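Local coordinates for beta subunit of a putative Aromatic-ring-hydroxylating dioxygenase (Novosphingobium aromaticivorans DSM 12444, PDB 3EBY), which is probably the beta subunit of an aromatic-ring-hydroxylating dioxygenase, a family that adds molecular oxygen to aromatic rings, at residues D132-S137 against K144-I149. Numbering follows the deposited sequence. Where two conformers were deposited one is given.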
loop_
_atom_site.group_PDB
_atom_site.type_symbol
_atom_site.label_atom_id
_atom_site.label_comp_id
_atom_site.label_asym_id
_atom_site.label_seq_id
_atom_site.Cartn_x
_atom_site.Cartn_y
_atom_site.Cartn_z
ATOM N N ASP A 132 -16.710 -5.525 0.849
ATOM C CA ASP A 132 -16.965 -6.531 -0.167
ATOM C C ASP A 132 -17.689 -7.779 0.348
ATOM O O ASP A 132 -17.522 -8.196 1.517
ATOM C CB ASP A 132 -15.637 -6.999 -0.786
ATOM C CG ASP A 132 -14.849 -5.884 -1.417
ATOM O OD1 ASP A 132 -15.457 -5.026 -2.099
ATOM O OD2 ASP A 132 -13.594 -5.899 -1.275
ATOM N N ARG A 133 -18.434 -8.394 -0.566
ATOM C CA ARG A 133 -18.914 -9.767 -0.426
ATOM C C ARG A 133 -18.400 -10.545 -1.627
ATOM O O ARG A 133 -18.695 -10.190 -2.782
ATOM C CB ARG A 133 -20.444 -9.828 -0.401
ATOM C CG ARG A 133 -21.055 -9.044 0.734
ATOM C CD ARG A 133 -22.534 -9.366 0.938
ATOM N NE ARG A 133 -23.396 -8.777 -0.083
ATOM C CZ ARG A 133 -24.284 -9.448 -0.820
ATOM N NH1 ARG A 133 -24.471 -10.762 -0.648
ATOM N NH2 ARG A 133 -25.032 -8.790 -1.706
ATOM N N PHE A 134 -17.522 -11.500 -1.341
ATOM C CA PHE A 134 -16.913 -12.369 -2.335
ATOM C C PHE A 134 -17.614 -13.733 -2.409
ATOM O O PHE A 134 -17.943 -14.343 -1.382
ATOM C CB PHE A 134 -15.436 -12.609 -1.998
ATOM C CG PHE A 134 -14.553 -11.462 -2.301
ATOM C CD1 PHE A 134 -14.000 -11.322 -3.571
ATOM C CD2 PHE A 134 -14.214 -10.552 -1.322
ATOM C CE1 PHE A 134 -13.176 -10.261 -3.870
ATOM C CE2 PHE A 134 -13.346 -9.498 -1.619
ATOM C CZ PHE A 134 -12.842 -9.366 -2.909
ATOM N N ASP A 135 -17.733 -14.238 -3.623
ATOM C CA ASP A 135 -18.205 -15.590 -3.889
ATOM C C ASP A 135 -16.965 -16.432 -4.262
ATOM O O ASP A 135 -16.341 -16.199 -5.309
ATOM C CB ASP A 135 -19.190 -15.537 -5.051
ATOM C CG ASP A 135 -19.707 -16.911 -5.467
ATOM O OD1 ASP A 135 -19.278 -17.940 -4.887
ATOM O OD2 ASP A 135 -20.628 -16.946 -6.327
ATOM N N LEU A 136 -16.567 -17.338 -3.357
ATOM C CA LEU A 136 -15.383 -18.187 -3.554
ATOM C C LEU A 136 -15.783 -19.612 -3.949
ATOM O O LEU A 136 -14.980 -20.536 -3.808
ATOM C CB LEU A 136 -14.537 -18.261 -2.265
ATOM C CG LEU A 136 -13.416 -17.241 -2.100
ATOM C CD1 LEU A 136 -13.848 -15.883 -2.560
ATOM C CD2 LEU A 136 -12.905 -17.208 -0.637
ATOM N N SER A 137 -17.012 -19.782 -4.440
ATOM C CA SER A 137 -17.501 -21.093 -4.864
ATOM C C SER A 137 -16.906 -21.459 -6.216
ATOM O O SER A 137 -16.410 -20.599 -6.936
ATOM C CB SER A 137 -19.025 -21.081 -4.979
ATOM O OG SER A 137 -19.428 -20.390 -6.157
ATOM N N LYS A 144 -19.513 -10.566 -5.457
ATOM C CA LYS A 144 -20.991 -10.469 -5.379
ATOM C C LYS A 144 -21.399 -8.986 -5.182
ATOM O O LYS A 144 -22.340 -8.466 -5.837
ATOM C CB LYS A 144 -21.514 -11.323 -4.230
ATOM C CG LYS A 144 -23.033 -11.242 -4.019
ATOM C CD LYS A 144 -23.805 -11.674 -5.241
ATOM C CE LYS A 144 -25.305 -11.802 -4.949
ATOM N NZ LYS A 144 -26.024 -12.295 -6.158
ATOM N N SER A 145 -20.713 -8.309 -4.270
ATOM C CA SER A 145 -20.937 -6.877 -4.081
ATOM C C SER A 145 -19.684 -6.159 -3.621
ATOM O O SER A 145 -18.907 -6.674 -2.805
ATOM C CB SER A 145 -22.071 -6.618 -3.085
ATOM O OG SER A 145 -21.716 -7.010 -1.771
ATOM N N ARG A 146 -19.500 -4.963 -4.156
ATOM C CA ARG A 146 -18.388 -4.042 -3.735
ATOM C C ARG A 146 -18.949 -2.651 -3.572
ATOM O O ARG A 146 -19.531 -2.058 -4.522
ATOM C CB ARG A 146 -17.242 -4.059 -4.748
ATOM C CG ARG A 146 -16.228 -2.882 -4.635
ATOM C CD ARG A 146 -14.843 -3.227 -5.234
ATOM N NE ARG A 146 -14.100 -4.126 -4.326
ATOM C CZ ARG A 146 -12.868 -4.578 -4.545
ATOM N NH1 ARG A 146 -12.180 -4.192 -5.621
ATOM N NH2 ARG A 146 -12.276 -5.333 -3.640
ATOM N N THR A 147 -18.757 -2.116 -2.378
ATOM C CA THR A 147 -19.092 -0.756 -2.072
ATOM C C THR A 147 -17.782 -0.010 -1.770
ATOM O O THR A 147 -17.016 -0.425 -0.922
ATOM C CB THR A 147 -20.033 -0.668 -0.847
ATOM O OG1 THR A 147 -21.270 -1.356 -1.113
ATOM C CG2 THR A 147 -20.318 0.793 -0.489
ATOM N N CYS A 148 -17.523 1.043 -2.537
ATOM C CA CYS A 148 -16.338 1.875 -2.342
ATOM C C CYS A 148 -16.754 3.064 -1.512
ATOM O O CYS A 148 -17.486 3.952 -1.998
ATOM C CB CYS A 148 -15.801 2.360 -3.702
ATOM S SG CYS A 148 -15.527 1.053 -4.940
ATOM N N ILE A 149 -16.435 3.006 -0.218
ATOM C CA ILE A 149 -16.830 4.060 0.734
ATOM C C ILE A 149 -15.701 5.116 0.818
ATOM O O ILE A 149 -14.596 4.821 1.323
ATOM C CB ILE A 149 -17.105 3.471 2.163
ATOM C CG1 ILE A 149 -18.156 2.355 2.111
ATOM C CG2 ILE A 149 -17.540 4.616 3.129
ATOM C CD1 ILE A 149 -18.518 1.764 3.472
#
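Asp132 turns CG beside its backbone N (chi1 -59°), while Arg146 sets CG anti to its own N (chi1 164°) and bends at chi3, so that carboxylate and guanidinium come side by side on one face of an antiparallel pair. Arg146 grips side-on: NE reaches Asp132 OD1 at 2.8 Å, and NH2 reaches Asp132 OD2 at 2.8 Å. Both bonds are nearly straight and lie close to the guanidinium plane, but meet the carboxylate from above its plane, the two planes being 36° apart. Both residues are buried, so each charge probably depends on the other for neutralisation, which suits an Asp-Arg pair. The Arg146 charge also makes cation-pi contacts with Tyr23 and Tyr130, and its NH2 donates to Asn20 OD1 as well. A leucine here, with neither NE nor NH2, would probably leave the buried Asp132 carboxylate without its counter-charge and unsettle the packing against the tyrosines. Phe134 CZ approaches Arg146 NH2 at 4.1 Å, its ring almost perpendicular to the guanidinium.

Asp132 and Arg146 form a non-hydrogen-bonded pair; next to it, Arg133 N donates to Ser145 O at 2.9 Å. The carbonyl of Arg133 accepts twice, from Ser145 N at 3.1 Å and Lys144 N at 2.8 Å, making a classic beta bulge. On the opposite face the long Arg133 chain runs past the small Ser145, whose OG is 3.0 Å from Arg133 NE, and Lys144 CG lies over one guanidinium face; Lys144 NZ leads off to Asp42 O.

Within the hairpin of strands 122-135 and 142-150, the bulge marks a corner in the second strand. Strands 104-116 and 43-49 flank it in a mixed sheet consistent with an NTF2-like fold; helix 8-28 lies against the Arg146 face, Phe19 meeting Phe134 edge-to-face.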